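Phenylalanine/tyrosine ammonia-lyase (Rhodosporidium toruloides, PDB 1Y2M) catalyses the non-oxidative deamination of L-phenylalanine and L-tyrosine to trans-cinnamic and p-coumaric acid, the committing step of phenylpropanoid metabolism. Local coordinates at residues Val42-Ile47 against Asp285-Ser290; Val376-His381 against Met422-Leu427. All blocks are in the same frame, centred on the assembly; numbering follows the deposited sequence.

Contact 1: Val42-Ile47 against Asp285-Ser290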
# COMPACT_ATOMS: atom_id res chain seq x y z
N VAL B 42 14.12 -22.75 20.77
CA VAL B 42 15.09 -22.23 19.82
C VAL B 42 14.98 -20.73 19.80
O VAL B 42 13.89 -20.19 19.99
CB VAL B 42 14.87 -22.74 18.41
CG1 VAL B 42 13.61 -22.08 17.77
CG2 VAL B 42 16.14 -22.53 17.55
N THR B 43 16.10 -20.06 19.62
CA THR B 43 16.08 -18.61 19.65
C THR B 43 16.79 -18.08 18.43
O THR B 43 17.56 -18.78 17.77
CB THR B 43 16.80 -18.06 20.89
OG1 THR B 43 18.18 -18.46 20.83
CG2 THR B 43 16.15 -18.58 22.19
N GLN B 44 16.59 -16.79 18.18
CA GLN B 44 17.25 -16.13 17.08
C GLN B 44 18.75 -16.13 17.29
O GLN B 44 19.51 -16.37 16.37
CB GLN B 44 16.68 -14.72 16.91
CG GLN B 44 17.29 -13.95 15.76
CD GLN B 44 16.47 -12.72 15.47
OE1 GLN B 44 16.26 -11.92 16.39
NE2 GLN B 44 16.00 -12.56 14.20
N VAL B 45 19.20 -15.87 18.52
CA VAL B 45 20.62 -15.95 18.78
C VAL B 45 21.18 -17.34 18.46
O VAL B 45 22.26 -17.43 17.85
CB VAL B 45 20.96 -15.57 20.27
CG1 VAL B 45 22.47 -15.78 20.52
CG2 VAL B 45 20.60 -14.10 20.57
N ASP B 46 20.48 -18.42 18.85
CA ASP B 46 20.90 -19.80 18.50
C ASP B 46 21.07 -19.95 16.96
O ASP B 46 22.05 -20.53 16.48
CB ASP B 46 19.86 -20.86 18.92
CG ASP B 46 19.74 -21.04 20.42
OD1 ASP B 46 20.70 -20.65 21.15
OD2 ASP B 46 18.67 -21.59 20.86
N ILE B 47 20.08 -19.44 16.22
CA ILE B 47 20.05 -19.48 14.76
C ILE B 47 21.23 -18.72 14.15
O ILE B 47 21.95 -19.20 13.27
CB ILE B 47 18.71 -18.94 14.24
CG1 ILE B 47 17.63 -19.98 14.56
CG2 ILE B 47 18.81 -18.62 12.74
CD1 ILE B 47 16.16 -19.57 14.33
N ASP B 285 20.56 -11.19 6.81
CA ASP B 285 20.87 -9.82 7.20
C ASP B 285 19.85 -9.28 8.18
O ASP B 285 20.19 -8.56 9.12
CB ASP B 285 20.99 -8.97 5.93
CG ASP B 285 22.23 -9.28 5.10
OD1 ASP B 285 23.16 -9.96 5.56
OD2 ASP B 285 22.28 -8.77 3.97
N ALA B 286 18.59 -9.66 7.98
CA ALA B 286 17.49 -9.24 8.85
C ALA B 286 17.70 -9.76 10.24
O ALA B 286 17.42 -9.09 11.22
CB ALA B 286 16.15 -9.69 8.30
N HIS B 287 18.19 -10.99 10.37
CA HIS B 287 18.42 -11.53 11.73
C HIS B 287 19.41 -10.66 12.49
O HIS B 287 19.27 -10.39 13.70
CB HIS B 287 19.03 -12.92 11.67
CG HIS B 287 18.07 -14.04 11.34
ND1 HIS B 287 16.89 -14.24 12.02
CD2 HIS B 287 18.21 -15.09 10.49
CE1 HIS B 287 16.32 -15.35 11.55
NE2 HIS B 287 17.11 -15.89 10.63
N MSE B 288 20.45 -10.23 11.77
CA MSE B 288 21.49 -9.41 12.41
C MSE B 288 20.94 -8.07 12.85
O MSE B 288 21.26 -7.56 13.92
CB MSE B 288 22.69 -9.17 11.49
CG MSE B 288 23.26 -10.39 10.89
SE MSE B 288 23.75 -11.75 12.22
CE MSE B 288 23.99 -13.21 10.85
N LEU B 289 20.07 -7.49 12.02
CA LEU B 289 19.53 -6.19 12.27
C LEU B 289 18.53 -6.31 13.45
O LEU B 289 18.44 -5.41 14.26
CB LEU B 289 18.86 -5.64 11.02
CG LEU B 289 19.76 -5.20 9.88
CD1 LEU B 289 18.93 -4.92 8.65
CD2 LEU B 289 20.54 -3.96 10.27
N SER B 290 17.86 -7.44 13.59
CA SER B 290 16.97 -7.68 14.71
C SER B 290 17.77 -7.69 15.99
O SER B 290 17.40 -7.08 16.99
CB SER B 290 16.31 -9.05 14.53
OG SER B 290 15.53 -9.40 15.65
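The imidazole of His287 meets the carboxamide of Gln44 at its edge: Gln44 NE2 lies in the ring plane, 2.9 Å from His287 ND1, and donates a hydrogen bond with an N-H...N angle of 167°. The two flat groups stand almost perpendicular, 88° between planes, yet the bond stays close to both planes. The methyl CG2 of Ile47 reaches the same ring off-centre, a CH-pi contact with its carbon 4.3 Å from the ring centroid of His287. Since ND1 accepts, the proton of a neutral His287 would sit on NE2, which is hydrogen-bonded to His383 ND1.

Ser290 OG donates to Gln44 OE1 over 2.7 Å, tilted slightly from the carbonyl plane, so both polar atoms of this buried amide are paired and its flip is fixed. Glutamine suits the place because it offers a donor and an acceptor side by side; with CG anti to the backbone N (chi1 -179°) and the chain extended, it spans the gap to His287 and Ser290, one helical turn apart.

Just before Gln44, Thr43 N-caps the helix in a capping box: Asp46 N donates to Thr43 OG1 at 3.0 Å, and Thr43 N donates back to Asp46 OD2 from above the carboxylate plane. The contact thus lays the start of helix 44-52 against the middle of the long helix 273-303, while helix 368-391 packs on Gln44, Ile47 and Ser290 through Val376, Leu379 and His383.

Contact 2: Val376-His381 against Met422-Leu427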
# COMPACT_ATOMS: atom_id res chain seq x y z
N VAL B 376 10.06 -11.18 15.61
CA VAL B 376 11.12 -12.17 15.76
C VAL B 376 10.58 -13.54 15.50
O VAL B 376 11.26 -14.38 14.90
CB VAL B 376 11.82 -12.02 17.12
CG1 VAL B 376 12.77 -13.19 17.40
CG2 VAL B 376 12.58 -10.71 17.12
N SER B 377 9.35 -13.82 15.96
CA SER B 377 8.75 -15.10 15.68
C SER B 377 8.62 -15.31 14.18
O SER B 377 8.82 -16.41 13.70
CB SER B 377 7.38 -15.30 16.40
OG SER B 377 6.96 -16.64 16.30
N ASP B 378 8.27 -14.24 13.45
CA ASP B 378 8.14 -14.30 12.01
C ASP B 378 9.49 -14.59 11.38
O ASP B 378 9.57 -15.40 10.45
CB ASP B 378 7.58 -12.99 11.46
CG ASP B 378 6.12 -12.86 11.68
OD1 ASP B 378 5.45 -13.84 12.04
OD2 ASP B 378 5.62 -11.72 11.40
N LEU B 379 10.56 -13.99 11.89
CA LEU B 379 11.86 -14.28 11.30
C LEU B 379 12.31 -15.73 11.54
O LEU B 379 12.89 -16.36 10.67
CB LEU B 379 12.89 -13.34 11.88
CG LEU B 379 12.73 -11.87 11.50
CD1 LEU B 379 13.61 -10.95 12.31
CD2 LEU B 379 12.92 -11.71 10.00
N ILE B 380 12.02 -16.26 12.72
CA ILE B 380 12.30 -17.68 12.99
C ILE B 380 11.46 -18.65 12.11
O ILE B 380 11.93 -19.69 11.62
CB ILE B 380 12.07 -17.96 14.48
CG1 ILE B 380 13.06 -17.13 15.31
CG2 ILE B 380 12.14 -19.46 14.82
CD1 ILE B 380 12.82 -17.24 16.80
N HIS B 381 10.20 -18.28 11.91
CA HIS B 381 9.35 -19.03 10.98
C HIS B 381 9.91 -19.00 9.56
O HIS B 381 10.10 -20.07 8.90
CB HIS B 381 7.94 -18.42 11.00
CG HIS B 381 6.93 -19.20 10.21
ND1 HIS B 381 6.79 -19.05 8.84
CD2 HIS B 381 5.98 -20.09 10.59
CE1 HIS B 381 5.80 -19.84 8.43
NE2 HIS B 381 5.30 -20.47 9.46
N MSE B 422 9.49 -13.24 2.49
CA MSE B 422 9.97 -11.87 2.16
C MSE B 422 8.94 -10.78 2.51
O MSE B 422 9.29 -9.70 2.98
CB MSE B 422 10.36 -11.81 0.72
CG MSE B 422 11.61 -12.61 0.43
SE MSE B 422 13.20 -11.93 1.40
CE MSE B 422 13.27 -13.07 3.01
N GLU B 423 7.66 -11.07 2.26
CA GLU B 423 6.58 -10.10 2.59
C GLU B 423 6.64 -9.86 4.09
O GLU B 423 6.67 -8.69 4.53
CB GLU B 423 5.21 -10.64 2.17
CG GLU B 423 5.03 -10.92 0.69
CD GLU B 423 4.86 -9.69 -0.19
OE1 GLU B 423 3.70 -9.39 -0.50
OE2 GLU B 423 5.84 -9.09 -0.62
N LYS B 424 6.64 -10.94 4.88
CA LYS B 424 6.64 -10.84 6.35
C LYS B 424 7.89 -10.16 6.88
O LYS B 424 7.86 -9.32 7.80
CB LYS B 424 6.50 -12.22 7.03
CG LYS B 424 5.26 -13.01 6.67
CD LYS B 424 5.43 -14.56 6.96
CE LYS B 424 6.27 -14.82 8.19
NZ LYS B 424 7.79 -14.72 8.11
N THR B 425 9.03 -10.51 6.30
CA THR B 425 10.28 -9.92 6.79
C THR B 425 10.28 -8.42 6.50
O THR B 425 10.77 -7.63 7.33
CB THR B 425 11.48 -10.65 6.18
OG1 THR B 425 11.44 -12.03 6.57
CG2 THR B 425 12.85 -10.00 6.57
N ARG B 426 9.76 -7.97 5.35
CA ARG B 426 9.87 -6.55 5.02
C ARG B 426 8.98 -5.71 5.95
O ARG B 426 9.32 -4.59 6.35
CB ARG B 426 9.47 -6.36 3.56
CG ARG B 426 9.91 -5.02 3.02
CD ARG B 426 9.81 -4.92 1.51
NE ARG B 426 8.49 -5.22 0.96
CZ ARG B 426 8.08 -6.39 0.42
NH1 ARG B 426 6.86 -6.49 -0.07
NH2 ARG B 426 8.85 -7.47 0.34
N LEU B 427 7.88 -6.28 6.34
CA LEU B 427 7.00 -5.61 7.28
C LEU B 427 7.69 -5.58 8.63
O LEU B 427 7.73 -4.54 9.29
CB LEU B 427 5.62 -6.31 7.34
CG LEU B 427 4.62 -5.64 8.31
CD1 LEU B 427 4.39 -4.18 8.07
CD2 LEU B 427 3.35 -6.41 8.24
O HOH W 1 6.80 -9.48 10.45
O HOH W 2 7.58 -17.44 6.74
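The ammonium group of Lys424 is gripped by two partners: NZ donates to the backbone carbonyl Asp378 O at 3.0 Å and to a water at 3.1 Å, while the side chain packs against Asp378 of the second subunit. The approach to Asp378 O is from above the carbonyl plane, 50° out of it, rather than along a lone pair. Lysine suits this buried site because its flexible chain, bent at its third and fourth torsions, lays CE beside CB and CG of Asp378 and carries NZ to the helix backbone. The water at NZ also lies in the ring plane of His381, 2.8 Å from its ND1, and so links the two side chains; His381 NE2 is hydrogen-bonded to Ser377 OG of the second subunit, so both ring nitrogens are held.

Asp378 OD1 forms a salt bridge with Lys424 of the second subunit; Lys424 NZ of its own chain, 4.7 Å away, is too far for an ion pair but probably adds to the favourable field. OD2 receives a hydrogen bond from a second water, which also donates to Lys424 O, and pairs with Asn420 of the second subunit. CD2 of Leu379 rests against the OG1 and CG2 branches of Thr425, at 3.7 Å from OG1; that hydroxyl bonds to Thr421 O, leaving chiefly apolar packing.

Helices 368-391 and 416-443 run nearly antiparallel here, their axes 9.5 Å apart at 151°. Helix 273-303 packs on Leu379 and Thr425, helix 506-560 also touches Thr425, and the second subunit meets Ser377, Asp378, His381 and Lys424.

Contacts 1 and 2 are successive layers of one buried helical core, their centres 11 Å apart and in direct touch. Leu379 joins them: its CD1 lies 3.4 Å from Gln44 NE2, while its other methyl belongs to contact 2. Val376 CG2 packs on Ser290 OG at 3.5 Å, and Ala286 CB meets Thr425 CG2 at 3.7 Å, so helix 273-303 borders both helices of contact 2. Along the chain the two follow in series. They differ in reach: no other subunit touches the segments of contact 1, whereas contact 2 extends into the tetramer interface. Both lie away from the annotated catalytic and cinnamate-binding residues.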